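Mandelate racemase/muconate lactonizing enzyme family protein (Roseovarius nubinhibens ISM, PDB 3U4F) binds magnesium ions in an enolase-superfamily barrel and is probably a hydro-lyase or related enzyme of the mandelate racemase/muconate lactonizing family. Local coordinates at residues T26-T32 / S381-R387; R135-M141 / Y331-E337; A160-D164 / I356-H360. One frame throughout, in Å; residues are numbered along the deposited sequence.

Contacts 2 and 3 are neighbours in the barrel, while contact 1 belongs to a separate antiparallel sheet; its centre lies about 32 Å from that of contact 2 and about 37 Å from that of contact 3. Contact 1 pairs the first strand of the chain with the last, so both other contacts fall between its segments in sequence. The centres of contacts 2 and 3 are about 10 Å apart, and the two touch through a salt bridge, Arg135 NE to Asp164 OD1 at 2.8 Å. Contact 2 reaches the guanidine through Glu333, whose side chain is about 5 Å from a bound magnesium; in contact 3 the Phe163 side chain stays about 13 Å from the guanidine.

Contact 1: residues T26-T32 / S381-R387; sequences TAIETFT and SAYKVSR
Glu29 OE1 accepts a hydrogen bond of 2.7 Å from Tyr383 OH, on the oxygen's anti lone pair and at the edge of the tyrosine ring. Carboxylate and ring planes stand 79° apart, while the other oxygen, OE2, makes a salt bridge with Arg40 on the next strand. Phe31 lies alongside Tyr383 on this same face, CE1 to CD1 at 3.4 Å, the rings inclined at 49°. With chi1 at 172°, CG of Tyr383 points opposite its own amide nitrogen, which carries the ring alongside Phe31 and its OH to Glu29. Val385 CG2 packs on Glu29 CG at 3.6 Å. Were Glu29 an alanine, Tyr383 OH would probably be left without its acceptor and Arg40 without its charge partner, and a gap would open beside Val385. On the other face a water bridges Thr30 OG1 (2.7 Å) and Ala382 O (3.0 Å); His66 of helix 58-73 binds both Thr30 OG1 and Ser386 OG. Between the two faces, six backbone hydrogen bonds join strands 26-32 and 382-387 in antiparallel register. The C-terminal strand thus closes one edge of the four-stranded sheet, with a carboxylate linking a tyrosine and an arginine across three strands.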
ATOM      1  N   THR A  26      14.497 -22.493   6.892  1.00 18.12           N
ATOM      2  CA  THR A  26      14.757 -22.531   8.325  1.00 16.78           C
ATOM      3  C   THR A  26      15.324 -21.219   8.885  1.00 15.16           C
ATOM      4  O   THR A  26      15.335 -21.013  10.084  1.00 14.15           O
ATOM      5  CB  THR A  26      15.668 -23.734   8.711  1.00 17.83           C
ATOM      6  OG1 THR A  26      16.852 -23.719   7.908  1.00 19.23           O
ATOM      7  CG2 THR A  26      14.940 -25.042   8.477  1.00 18.57           C
ATOM      8  N   ALA A  27      15.827 -20.343   8.021  1.00 12.89           N
ATOM      9  CA  ALA A  27      16.308 -19.033   8.451  1.00 11.41           C
ATOM     10  C   ALA A  27      16.169 -18.023   7.320  1.00 10.86           C
ATOM     11  O   ALA A  27      16.331 -18.368   6.152  1.00  9.65           O
ATOM     12  CB  ALA A  27      17.757 -19.096   8.877  1.00 11.09           C
ATOM     13  N   ILE A  28      15.870 -16.787   7.694  1.00  9.90           N
ATOM     14  CA  ILE A  28      15.881 -15.666   6.760  1.00  9.62           C
ATOM     15  C   ILE A  28      16.680 -14.571   7.471  1.00  9.65           C
ATOM     16  O   ILE A  28      16.363 -14.183   8.608  1.00  9.55           O
ATOM     17  CB  ILE A  28      14.453 -15.143   6.471  1.00 10.18           C
ATOM     18  CG1 ILE A  28      13.616 -16.200   5.726  1.00  9.48           C
ATOM     19  CG2 ILE A  28      14.565 -13.858   5.647  1.00  9.40           C
ATOM     20  CD1 ILE A  28      12.094 -15.882   5.596  1.00 11.69           C
ATOM     21  N   GLU A  29      17.741 -14.102   6.814  1.00  9.55           N
ATOM     22  CA  GLU A  29      18.610 -13.077   7.355  1.00  9.10           C
ATOM     23  C   GLU A  29      18.620 -11.849   6.466  1.00  9.48           C
ATOM     24  O   GLU A  29      18.585 -11.962   5.231  1.00  9.49           O
ATOM     25  CB  GLU A  29      20.045 -13.606   7.438  1.00  9.88           C
ATOM     26  CG  GLU A  29      20.169 -14.858   8.331  1.00  9.98           C
ATOM     27  CD  GLU A  29      21.480 -15.581   8.092  1.00 14.22           C
ATOM     28  OE1 GLU A  29      22.425 -15.407   8.914  1.00 14.11           O
ATOM     29  OE2 GLU A  29      21.546 -16.288   7.063  1.00 11.45           O
ATOM     30  N   THR A  30      18.676 -10.678   7.078  1.00  8.69           N
ATOM     31  CA  THR A  30      18.780  -9.442   6.287  1.00  7.31           C
ATOM     32  C   THR A  30      20.043  -8.709   6.668  1.00  7.30           C
ATOM     33  O   THR A  30      20.493  -8.756   7.824  1.00  6.90           O
ATOM     34  CB  THR A  30      17.555  -8.488   6.473  1.00  7.47           C
ATOM     35  OG1 THR A  30      17.296  -8.331   7.888  1.00  7.14           O
ATOM     36  CG2 THR A  30      16.311  -9.045   5.776  1.00  6.98           C
ATOM     37  N   PHE A  31      20.626  -8.049   5.668  1.00  6.59           N
ATOM     38  CA  PHE A  31      21.794  -7.193   5.829  1.00  7.57           C
ATOM     39  C   PHE A  31      21.521  -5.884   5.109  1.00  7.42           C
ATOM     40  O   PHE A  31      21.478  -5.846   3.862  1.00  7.72           O
ATOM     41  CB  PHE A  31      23.019  -7.869   5.178  1.00  6.90           C
ATOM     42  CG  PHE A  31      23.235  -9.301   5.621  1.00  8.48           C
ATOM     43  CD1 PHE A  31      24.232  -9.611   6.563  1.00  8.13           C
ATOM     44  CD2 PHE A  31      22.461 -10.331   5.113  1.00  8.07           C
ATOM     45  CE1 PHE A  31      24.473 -10.928   6.940  1.00  7.53           C
ATOM     46  CE2 PHE A  31      22.679 -11.664   5.505  1.00  8.64           C
ATOM     47  CZ  PHE A  31      23.693 -11.958   6.421  1.00  7.34           C
ATOM     48  N   THR A  32      21.365  -4.795   5.865  1.00  7.65           N
ATOM     49  CA  THR A  32      20.754  -3.635   5.293  1.00  6.88           C
ATOM     50  C   THR A  32      21.404  -2.348   5.736  1.00  8.76           C
ATOM     51  O   THR A  32      22.070  -2.279   6.791  1.00  8.90           O
ATOM     52  CB  THR A  32      19.212  -3.631   5.589  1.00  7.61           C
ATOM     53  OG1 THR A  32      18.554  -2.744   4.684  1.00  8.38           O
ATOM     54  CG2 THR A  32      18.923  -3.208   7.055  1.00  8.23           C
ATOM     55  N   SER A 381      27.022  -3.587   7.447  1.00  8.99           N
ATOM     56  CA  SER A 381      25.543  -3.601   7.414  1.00  9.30           C
ATOM     57  C   SER A 381      24.885  -3.916   8.761  1.00  9.70           C
ATOM     58  O   SER A 381      25.519  -4.450   9.666  1.00  9.25           O
ATOM     59  CB  SER A 381      25.050  -4.629   6.403  1.00  9.24           C
ATOM     60  OG  SER A 381      25.179  -5.954   6.920  1.00  9.55           O
ATOM     61  N   ALA A 382      23.602  -3.578   8.868  1.00  8.86           N
ATOM     62  CA  ALA A 382      22.787  -3.987  10.004  1.00 10.06           C
ATOM     63  C   ALA A 382      22.214  -5.380   9.724  1.00  9.83           C
ATOM     64  O   ALA A 382      21.595  -5.605   8.692  1.00  9.34           O
ATOM     65  CB  ALA A 382      21.671  -2.956  10.221  1.00 10.12           C
ATOM     66  N   TYR A 383      22.449  -6.312  10.638  1.00  8.85           N
ATOM     67  CA  TYR A 383      22.017  -7.676  10.506  1.00  8.25           C
ATOM     68  C   TYR A 383      20.833  -7.989  11.381  1.00  9.05           C
ATOM     69  O   TYR A 383      20.774  -7.570  12.557  1.00  8.05           O
ATOM     70  CB  TYR A 383      23.173  -8.604  10.912  1.00  8.43           C
ATOM     71  CG  TYR A 383      22.884 -10.069  11.024  1.00  6.75           C
ATOM     72  CD1 TYR A 383      22.773 -10.854   9.888  1.00  7.13           C
ATOM     73  CD2 TYR A 383      22.792 -10.702  12.280  1.00  8.70           C
ATOM     74  CE1 TYR A 383      22.546 -12.181   9.970  1.00  7.75           C
ATOM     75  CE2 TYR A 383      22.563 -12.046  12.376  1.00  9.45           C
ATOM     76  CZ  TYR A 383      22.452 -12.797  11.215  1.00 10.99           C
ATOM     77  OH  TYR A 383      22.242 -14.158  11.271  1.00  9.21           O
ATOM     78  N   LYS A 384      19.915  -8.770  10.813  1.00  9.02           N
ATOM     79  CA  LYS A 384      18.773  -9.278  11.556  1.00  9.81           C
ATOM     80  C   LYS A 384      18.429 -10.677  11.082  1.00  9.48           C
ATOM     81  O   LYS A 384      18.492 -10.980   9.877  1.00  9.34           O
ATOM     82  CB  LYS A 384      17.566  -8.323  11.387  1.00  9.72           C
ATOM     83  CG  LYS A 384      16.453  -8.534  12.408  1.00 14.84           C
ATOM     84  CD  LYS A 384      15.481  -7.337  12.382  1.00 19.09           C
ATOM     85  CE  LYS A 384      14.969  -6.957  13.789  1.00 25.55           C
ATOM     86  NZ  LYS A 384      14.135  -8.017  14.375  1.00 25.48           N
ATOM     87  N   VAL A 385      18.045 -11.540  12.013  1.00  8.54           N
ATOM     88  CA  VAL A 385      17.674 -12.909  11.648  1.00  8.83           C
ATOM     89  C   VAL A 385      16.378 -13.373  12.289  1.00  9.72           C
ATOM     90  O   VAL A 385      16.082 -13.023  13.431  1.00  9.85           O
ATOM     91  CB  VAL A 385      18.862 -13.912  11.942  1.00  9.20           C
ATOM     92  CG1 VAL A 385      19.245 -13.911  13.447  1.00 10.11           C
ATOM     93  CG2 VAL A 385      18.539 -15.306  11.466  1.00  8.65           C
ATOM     94  N   SER A 386      15.606 -14.126  11.508  1.00 10.50           N
ATOM     95  CA  SER A 386      14.462 -14.882  11.989  1.00 11.47           C
ATOM     96  C   SER A 386      14.680 -16.342  11.660  1.00 12.58           C
ATOM     97  O   SER A 386      15.094 -16.682  10.535  1.00 11.79           O
ATOM     98  CB  SER A 386      13.169 -14.411  11.333  1.00 10.47           C
ATOM     99  OG  SER A 386      12.883 -13.067  11.669  1.00 11.12           O
ATOM    100  N   ARG A 387      14.416 -17.208  12.637  1.00 13.57           N
ATOM    101  CA  ARG A 387      14.508 -18.679  12.451  1.00 15.17           C
ATOM    102  C   ARG A 387      13.200 -19.425  12.718  1.00 16.26           C
ATOM    103  O   ARG A 387      12.400 -18.980  13.532  1.00 16.11           O
ATOM    104  CB  ARG A 387      15.586 -19.262  13.381  1.00 16.72           C
ATOM    105  CG  ARG A 387      16.935 -18.663  13.154  1.00 17.53           C
ATOM    106  CD  ARG A 387      17.997 -19.360  14.008  1.00 21.89           C
ATOM    107  NE  ARG A 387      19.134 -18.464  14.173  1.00 24.58           N
ATOM    108  CZ  ARG A 387      20.175 -18.433  13.353  1.00 26.96           C
ATOM    109  NH1 ARG A 387      20.219 -19.256  12.313  1.00 27.86           N
ATOM    110  NH2 ARG A 387      21.175 -17.579  13.572  1.00 26.91           N
TER
HETATM  111  O   HOH W   1      18.684  -6.166   8.667  1.00 11.11           O

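Contact 2: residues R135-M141 / Y331-E337; sequences RAYASSM and YLEFSIE. With GAI (guanidine), chain F.
Strands 135-139 and 332-335 run parallel with a 37° divergence, Ala136 to Ser139 pairing in order with Leu332 to Ser335, and five backbone hydrogen bonds extend the ladder from Arg135 O to Ile336 N. Glu333 makes the polar contact with the ligand: its OE2 takes Ser139 OG on the anti lone pair at 2.7 Å and also accepts a hydrogen bond from guanidine N1 at 2.7 Å. CG anti to the backbone N (chi1 -176°) and an extended chain bring the carboxylate out to the ligand, and Cys308 N holds the second oxygen, OE1. Tyr137 lays one ring face over the Glu333 backbone, CA lying 3.7 Å from the ring centroid in a CH-pi contact, while its OH reaches Lys167. The edge of the same ring meets the face of Tyr331, CD2 to CD2 at 3.4 Å, with planes at 72°. Beyond it, the Tyr331 ring sets CD1 over one face of the Arg135 guanidinium, whose NE pairs with Asp164. Where the strands end, Glu337 OE2 receives Met141 N at 2.8 Å, and OE1 is bridged to Arg153. The selenomethionine chain of Met141 then bends back, putting CE 3.5 Å from Glu333 OE2 and SE 3.8 Å from guanidine N1. Strand 132-139 lies between 332-335 and 165-169, so this parallel pair joins the first and last barrel strands. It closes the TIM-type barrel of the enolase superfamily and presents Glu333 and Met141 to the guanidine pocket at the C-terminal ends of the strands.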
ATOM      1  N   ARG A 135      19.356  -6.116 -25.106  1.00  8.94           N
ATOM      2  CA  ARG A 135      19.496  -4.739 -25.528  1.00  8.53           C
ATOM      3  C   ARG A 135      19.192  -3.837 -24.362  1.00  9.21           C
ATOM      4  O   ARG A 135      18.198  -4.061 -23.670  1.00  7.59           O
ATOM      5  CB  ARG A 135      18.479  -4.421 -26.630  1.00  8.90           C
ATOM      6  CG  ARG A 135      18.610  -2.995 -27.187  1.00  8.79           C
ATOM      7  CD  ARG A 135      17.596  -2.791 -28.302  1.00 10.33           C
ATOM      8  NE  ARG A 135      17.666  -1.444 -28.862  1.00 12.87           N
ATOM      9  CZ  ARG A 135      16.700  -0.900 -29.605  1.00 11.97           C
ATOM     10  NH1 ARG A 135      15.575  -1.563 -29.826  1.00 10.51           N
ATOM     11  NH2 ARG A 135      16.846   0.327 -30.082  1.00 12.50           N
ATOM     12  N   ALA A 136      20.016  -2.812 -24.154  1.00  9.00           N
ATOM     13  CA  ALA A 136      19.747  -1.884 -23.037  1.00  8.99           C
ATOM     14  C   ALA A 136      19.397  -0.499 -23.570  1.00  9.43           C
ATOM     15  O   ALA A 136      19.897  -0.091 -24.630  1.00  9.42           O
ATOM     16  CB  ALA A 136      20.947  -1.794 -22.127  1.00  9.04           C
ATOM     17  N   TYR A 137      18.544   0.233 -22.854  1.00  8.81           N
ATOM     18  CA  TYR A 137      18.437   1.660 -23.125  1.00  8.30           C
ATOM     19  C   TYR A 137      19.060   2.475 -21.998  1.00  8.81           C
ATOM     20  O   TYR A 137      18.903   2.134 -20.821  1.00  7.57           O
ATOM     21  CB  TYR A 137      16.990   2.086 -23.430  1.00  8.33           C
ATOM     22  CG  TYR A 137      15.971   2.106 -22.285  1.00  7.90           C
ATOM     23  CD1 TYR A 137      15.790   3.252 -21.515  1.00  9.34           C
ATOM     24  CD2 TYR A 137      15.117   1.016 -22.073  1.00  7.37           C
ATOM     25  CE1 TYR A 137      14.810   3.290 -20.487  1.00 10.05           C
ATOM     26  CE2 TYR A 137      14.131   1.031 -21.092  1.00  8.09           C
ATOM     27  CZ  TYR A 137      13.974   2.183 -20.300  1.00  8.54           C
ATOM     28  OH  TYR A 137      12.990   2.218 -19.325  1.00  8.21           O
ATOM     29  N   ALA A 138      19.770   3.539 -22.376  1.00  8.92           N
ATOM     30  CA  ALA A 138      20.378   4.492 -21.454  1.00  8.65           C
ATOM     31  C   ALA A 138      19.285   5.355 -20.823  1.00  9.46           C
ATOM     32  O   ALA A 138      18.582   6.076 -21.511  1.00 10.63           O
ATOM     33  CB  ALA A 138      21.385   5.362 -22.185  1.00  8.79           C
ATOM     34  N   SER A 139      19.099   5.214 -19.524  1.00  9.92           N
ATOM     35  CA  SER A 139      17.994   5.876 -18.870  1.00 10.05           C
ATOM     36  C   SER A 139      18.533   7.013 -17.986  1.00  9.98           C
ATOM     37  O   SER A 139      19.236   6.788 -16.991  1.00  9.08           O
ATOM     38  CB  SER A 139      17.146   4.882 -18.079  1.00  9.92           C
ATOM     39  OG  SER A 139      15.947   5.477 -17.628  1.00 10.64           O
ATOM     40  N   SER A 140      18.196   8.236 -18.386  1.00 10.65           N
ATOM     41  CA  SER A 140      18.384   9.403 -17.545  1.00 10.98           C
ATOM     42  C   SER A 140      17.284   9.486 -16.475  1.00 11.19           C
ATOM     43  O   SER A 140      16.084   9.343 -16.781  1.00 11.36           O
ATOM     44  CB  SER A 140      18.337  10.663 -18.394  1.00 10.89           C
ATOM     45  OG  SER A 140      18.200  11.808 -17.557  1.00 11.64           O
HETATM   46  N   MSE A 141      17.697   9.772 -15.247  1.00 12.36           N
HETATM   47  CA  MSE A 141      16.769   9.977 -14.131  1.00 13.82           C
HETATM   48  C   MSE A 141      16.453  11.454 -13.934  1.00 14.08           C
HETATM   49  O   MSE A 141      15.526  11.788 -13.195  1.00 15.37           O
HETATM   50  CB  MSE A 141      17.370   9.406 -12.816  1.00 14.45           C
HETATM   51  CG  MSE A 141      17.752   7.931 -12.897  1.00 17.97           C
HETATM   52 SE   MSE A 141      16.142   6.855 -13.293  1.00 29.48          SE
HETATM   53  CE  MSE A 141      16.915   5.408 -14.352  1.00 22.04           C
ATOM     54  N   TYR A 331      13.917  -3.840 -24.573  1.00 10.21           N
ATOM     55  CA  TYR A 331      15.155  -3.434 -23.927  1.00  9.84           C
ATOM     56  C   TYR A 331      15.038  -3.349 -22.408  1.00  9.95           C
ATOM     57  O   TYR A 331      13.949  -3.226 -21.847  1.00 10.18           O
ATOM     58  CB  TYR A 331      15.736  -2.101 -24.468  1.00 10.20           C
ATOM     59  CG  TYR A 331      14.692  -1.143 -25.044  1.00  9.25           C
ATOM     60  CD1 TYR A 331      14.901  -0.518 -26.260  1.00  9.68           C
ATOM     61  CD2 TYR A 331      13.504  -0.874 -24.348  1.00  7.84           C
ATOM     62  CE1 TYR A 331      13.925   0.375 -26.800  1.00  9.56           C
ATOM     63  CE2 TYR A 331      12.514  -0.014 -24.881  1.00  8.15           C
ATOM     64  CZ  TYR A 331      12.742   0.586 -26.115  1.00  8.45           C
ATOM     65  OH  TYR A 331      11.783   1.419 -26.626  1.00  9.78           O
ATOM     66  N   LEU A 332      16.213  -3.446 -21.807  1.00  9.50           N
ATOM     67  CA  LEU A 332      16.472  -3.296 -20.383  1.00  9.16           C
ATOM     68  C   LEU A 332      16.654  -1.815 -20.045  1.00  8.45           C
ATOM     69  O   LEU A 332      17.511  -1.168 -20.632  1.00  8.36           O
ATOM     70  CB  LEU A 332      17.790  -4.026 -20.098  1.00  9.07           C
ATOM     71  CG  LEU A 332      18.386  -3.859 -18.698  1.00  9.18           C
ATOM     72  CD1 LEU A 332      17.566  -4.713 -17.732  1.00  8.88           C
ATOM     73  CD2 LEU A 332      19.871  -4.268 -18.676  1.00 11.10           C
ATOM     74  N   GLU A 333      15.894  -1.302 -19.067  1.00  8.01           N
ATOM     75  CA  GLU A 333      16.181   0.022 -18.509  1.00  7.87           C
ATOM     76  C   GLU A 333      17.528   0.024 -17.787  1.00  8.57           C
ATOM     77  O   GLU A 333      17.735  -0.744 -16.859  1.00  8.66           O
ATOM     78  CB  GLU A 333      15.107   0.460 -17.519  1.00  7.05           C
ATOM     79  CG  GLU A 333      15.416   1.886 -17.049  1.00  7.18           C
ATOM     80  CD  GLU A 333      14.311   2.537 -16.289  1.00  9.01           C
ATOM     81  OE1 GLU A 333      13.402   1.829 -15.821  1.00  8.30           O
ATOM     82  OE2 GLU A 333      14.375   3.788 -16.178  1.00  9.75           O
ATOM     83  N   PHE A 334      18.431   0.893 -18.216  1.00  8.39           N
ATOM     84  CA  PHE A 334      19.777   0.901 -17.674  1.00  9.70           C
ATOM     85  C   PHE A 334      20.116   2.309 -17.249  1.00  9.85           C
ATOM     86  O   PHE A 334      20.386   3.172 -18.088  1.00  9.20           O
ATOM     87  CB  PHE A 334      20.800   0.410 -18.700  1.00 10.17           C
ATOM     88  CG  PHE A 334      22.162   0.149 -18.088  1.00 11.28           C
ATOM     89  CD1 PHE A 334      22.460  -1.099 -17.529  1.00 10.65           C
ATOM     90  CD2 PHE A 334      23.125   1.159 -18.055  1.00 11.28           C
ATOM     91  CE1 PHE A 334      23.708  -1.331 -16.936  1.00 12.27           C
ATOM     92  CE2 PHE A 334      24.379   0.942 -17.445  1.00 13.89           C
ATOM     93  CZ  PHE A 334      24.671  -0.292 -16.906  1.00 12.62           C
ATOM     94  N   SER A 335      20.106   2.547 -15.938  1.00  9.73           N
ATOM     95  CA  SER A 335      20.422   3.892 -15.426  1.00 10.50           C
ATOM     96  C   SER A 335      21.862   4.317 -15.763  1.00 11.15           C
ATOM     97  O   SER A 335      22.834   3.598 -15.467  1.00 10.24           O
ATOM     98  CB  SER A 335      20.250   3.987 -13.900  1.00 11.11           C
ATOM     99  OG  SER A 335      20.650   5.296 -13.492  1.00 13.48           O
ATOM    100  N   ILE A 336      21.986   5.488 -16.376  1.00 11.10           N
ATOM    101  CA  ILE A 336      23.289   6.016 -16.712  1.00 12.87           C
ATOM    102  C   ILE A 336      23.795   7.114 -15.743  1.00 14.46           C
ATOM    103  O   ILE A 336      24.787   7.792 -16.020  1.00 14.04           O
ATOM    104  CB  ILE A 336      23.399   6.438 -18.209  1.00 12.77           C
ATOM    105  CG1 ILE A 336      22.234   7.341 -18.667  1.00 12.08           C
ATOM    106  CG2 ILE A 336      23.529   5.174 -19.089  1.00 11.83           C
ATOM    107  CD1 ILE A 336      22.207   8.729 -18.014  1.00 11.87           C
ATOM    108  N   GLU A 337      23.150   7.252 -14.590  1.00 15.72           N
ATOM    109  CA  GLU A 337      23.579   8.281 -13.634  1.00 17.57           C
ATOM    110  C   GLU A 337      24.897   7.869 -12.962  1.00 19.95           C
ATOM    111  O   GLU A 337      25.123   6.688 -12.750  1.00 20.05           O
ATOM    112  CB  GLU A 337      22.483   8.562 -12.614  1.00 16.67           C
ATOM    113  CG  GLU A 337      21.139   9.043 -13.246  1.00 17.13           C
ATOM    114  CD  GLU A 337      21.252  10.327 -14.064  1.00 16.51           C
ATOM    115  OE1 GLU A 337      22.250  11.043 -13.898  1.00 16.71           O
ATOM    116  OE2 GLU A 337      20.326  10.630 -14.857  1.00 16.34           O
TER
HETATM  117  C   GAI F 372      11.642   5.243 -14.724  1.00  9.59           C
HETATM  118  N1  GAI F 372      12.930   5.244 -14.495  1.00  7.01           N
HETATM  119  N2  GAI F 372      10.723   6.014 -14.043  1.00  7.85           N
HETATM  120  N3  GAI F 372      11.123   4.412 -15.645  1.00  7.17           N

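Contact 3: residues A160-D164 / I356-H360; sequences AHGFD and IEDGH
His161 O, at the C-terminal end of helix 147-161, accepts a hydrogen bond from Gly359 N at 2.8 Å, in the carbonyl plane and on a lone pair. Gly359 sits in a type I' beta turn, Glu357 to His360, so the contact docks a tight turn against a helix end of the barrel. Beside this bond the Ile356 side chain fills the angle between His161 and Phe163: CG2 lies 3.7 Å from His161 O and, 4.0 Å from Phe163 CE1, over one face of the phenyl ring. That branch is anti to the Ile356 backbone N, while CG1, anti to the carbonyl carbon (chi1 -57°), reaches Phe163 CZ.

The close approach depends on two glycines. Gly162 leaves the helix with positive phi (86°), and a side chain there would run into Asp358 and the amide of Gly359. One on Gly359 would strike Gly162 O, which already lies 3.2 Å from Gly359 CA.

Farther out, Phe163 and Ile356 both rest on Phe334 of strand 332-335, and Phe163 also covers Ala136 and Ala138 of strand 132-139. A probable hydrogen bond from Ala136 N to Gly359 O ties the turn to that strand. The turn is closed by paired backbone bonds between Glu357 and His360, and the His360 side chain adds a hydrogen bond from ND1 to Asp358 O at 3.1 Å, with the donor 35° out of the carbonyl plane.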
ATOM      1  N   ALA A 160      30.904   5.527 -26.086  1.00 23.57           N
ATOM      2  CA  ALA A 160      31.595   4.685 -25.108  1.00 23.01           C
ATOM      3  C   ALA A 160      31.036   3.270 -25.027  1.00 22.17           C
ATOM      4  O   ALA A 160      31.811   2.304 -24.985  1.00 22.36           O
ATOM      5  CB  ALA A 160      31.586   5.340 -23.721  1.00 23.48           C
ATOM      6  N   HIS A 161      29.708   3.129 -25.038  1.00 20.17           N
ATOM      7  CA  HIS A 161      29.082   1.829 -24.737  1.00 19.11           C
ATOM      8  C   HIS A 161      28.204   1.206 -25.822  1.00 17.74           C
ATOM      9  O   HIS A 161      27.827   0.037 -25.722  1.00 16.82           O
ATOM     10  CB  HIS A 161      28.341   1.929 -23.394  1.00 19.41           C
ATOM     11  CG  HIS A 161      29.208   2.455 -22.295  1.00 22.00           C
ATOM     12  ND1 HIS A 161      30.320   1.778 -21.844  1.00 24.74           N
ATOM     13  CD2 HIS A 161      29.165   3.615 -21.597  1.00 24.56           C
ATOM     14  CE1 HIS A 161      30.913   2.486 -20.899  1.00 25.18           C
ATOM     15  NE2 HIS A 161      30.232   3.605 -20.727  1.00 24.45           N
ATOM     16  N   GLY A 162      27.891   1.978 -26.860  1.00 16.18           N
ATOM     17  CA  GLY A 162      27.157   1.442 -27.996  1.00 15.93           C
ATOM     18  C   GLY A 162      25.645   1.463 -27.841  1.00 14.48           C
ATOM     19  O   GLY A 162      24.942   0.801 -28.605  1.00 15.16           O
ATOM     20  N   PHE A 163      25.131   2.184 -26.835  1.00 14.20           N
ATOM     21  CA  PHE A 163      23.669   2.309 -26.678  1.00 13.48           C
ATOM     22  C   PHE A 163      23.065   2.824 -27.986  1.00 13.64           C
ATOM     23  O   PHE A 163      23.666   3.685 -28.624  1.00 12.72           O
ATOM     24  CB  PHE A 163      23.305   3.336 -25.584  1.00 13.79           C
ATOM     25  CG  PHE A 163      23.671   2.919 -24.183  1.00 12.97           C
ATOM     26  CD1 PHE A 163      22.920   1.956 -23.503  1.00 13.54           C
ATOM     27  CD2 PHE A 163      24.741   3.518 -23.528  1.00 12.27           C
ATOM     28  CE1 PHE A 163      23.242   1.598 -22.176  1.00 14.33           C
ATOM     29  CE2 PHE A 163      25.076   3.167 -22.206  1.00 14.46           C
ATOM     30  CZ  PHE A 163      24.326   2.186 -21.537  1.00 13.58           C
ATOM     31  N   ASP A 164      21.886   2.319 -28.358  1.00 12.12           N
ATOM     32  CA  ASP A 164      21.142   2.854 -29.515  1.00 12.75           C
ATOM     33  C   ASP A 164      19.704   3.209 -29.143  1.00 11.21           C
ATOM     34  O   ASP A 164      18.860   3.368 -30.012  1.00 11.62           O
ATOM     35  CB  ASP A 164      21.168   1.872 -30.691  1.00 12.89           C
ATOM     36  CG  ASP A 164      20.354   0.601 -30.447  1.00 17.16           C
ATOM     37  OD1 ASP A 164      19.730   0.410 -29.372  1.00 20.02           O
ATOM     38  OD2 ASP A 164      20.343  -0.241 -31.378  1.00 20.75           O
ATOM     39  N   ILE A 356      28.422  -2.843 -20.344  1.00 11.44           N
ATOM     40  CA  ILE A 356      27.606  -2.727 -21.550  1.00 12.91           C
ATOM     41  C   ILE A 356      28.545  -2.733 -22.744  1.00 13.85           C
ATOM     42  O   ILE A 356      29.547  -2.050 -22.745  1.00 15.26           O
ATOM     43  CB  ILE A 356      26.731  -1.431 -21.572  1.00 12.21           C
ATOM     44  CG1 ILE A 356      25.813  -1.372 -20.334  1.00 11.57           C
ATOM     45  CG2 ILE A 356      25.919  -1.318 -22.897  1.00 10.71           C
ATOM     46  CD1 ILE A 356      24.758  -2.512 -20.301  1.00 13.46           C
ATOM     47  N   GLU A 357      28.200  -3.510 -23.753  1.00 15.48           N
ATOM     48  CA  GLU A 357      29.014  -3.618 -24.948  1.00 16.27           C
ATOM     49  C   GLU A 357      28.087  -3.678 -26.144  1.00 15.03           C
ATOM     50  O   GLU A 357      27.151  -4.503 -26.195  1.00 13.66           O
ATOM     51  CB  GLU A 357      29.829  -4.898 -24.862  1.00 17.33           C
ATOM     52  CG  GLU A 357      30.859  -5.079 -25.913  1.00 22.77           C
ATOM     53  CD  GLU A 357      31.790  -6.191 -25.493  1.00 28.54           C
ATOM     54  OE1 GLU A 357      32.812  -5.869 -24.862  1.00 32.63           O
ATOM     55  OE2 GLU A 357      31.461  -7.379 -25.713  1.00 33.25           O
ATOM     56  N   ASP A 358      28.337  -2.773 -27.080  1.00 15.87           N
ATOM     57  CA  ASP A 358      27.498  -2.627 -28.274  1.00 16.74           C
ATOM     58  C   ASP A 358      26.046  -2.459 -27.829  1.00 15.29           C
ATOM     59  O   ASP A 358      25.137  -3.030 -28.421  1.00 15.17           O
ATOM     60  CB  ASP A 358      27.656  -3.833 -29.219  1.00 18.95           C
ATOM     61  CG  ASP A 358      29.087  -3.969 -29.771  1.00 22.75           C
ATOM     62  OD1 ASP A 358      29.515  -5.098 -30.070  1.00 28.64           O
ATOM     63  OD2 ASP A 358      29.774  -2.942 -29.898  1.00 28.83           O
ATOM     64  N   GLY A 359      25.858  -1.698 -26.749  1.00 14.42           N
ATOM     65  CA  GLY A 359      24.516  -1.362 -26.237  1.00 12.63           C
ATOM     66  C   GLY A 359      23.749  -2.525 -25.629  1.00 12.30           C
ATOM     67  O   GLY A 359      22.546  -2.401 -25.402  1.00 11.79           O
ATOM     68  N   HIS A 360      24.425  -3.658 -25.396  1.00 10.35           N
ATOM     69  CA  HIS A 360      23.813  -4.829 -24.751  1.00  9.69           C
ATOM     70  C   HIS A 360      24.462  -5.190 -23.415  1.00  9.52           C
ATOM     71  O   HIS A 360      25.673  -5.037 -23.242  1.00  8.16           O
ATOM     72  CB  HIS A 360      23.874  -6.066 -25.651  1.00 10.93           C
ATOM     73  CG  HIS A 360      22.883  -6.053 -26.775  1.00 11.05           C
ATOM     74  ND1 HIS A 360      22.853  -5.057 -27.729  1.00 16.46           N
ATOM     75  CD2 HIS A 360      21.896  -6.916 -27.101  1.00 15.94           C
ATOM     76  CE1 HIS A 360      21.880  -5.299 -28.589  1.00 15.74           C
ATOM     77  NE2 HIS A 360      21.287  -6.426 -28.234  1.00 17.26           N
TER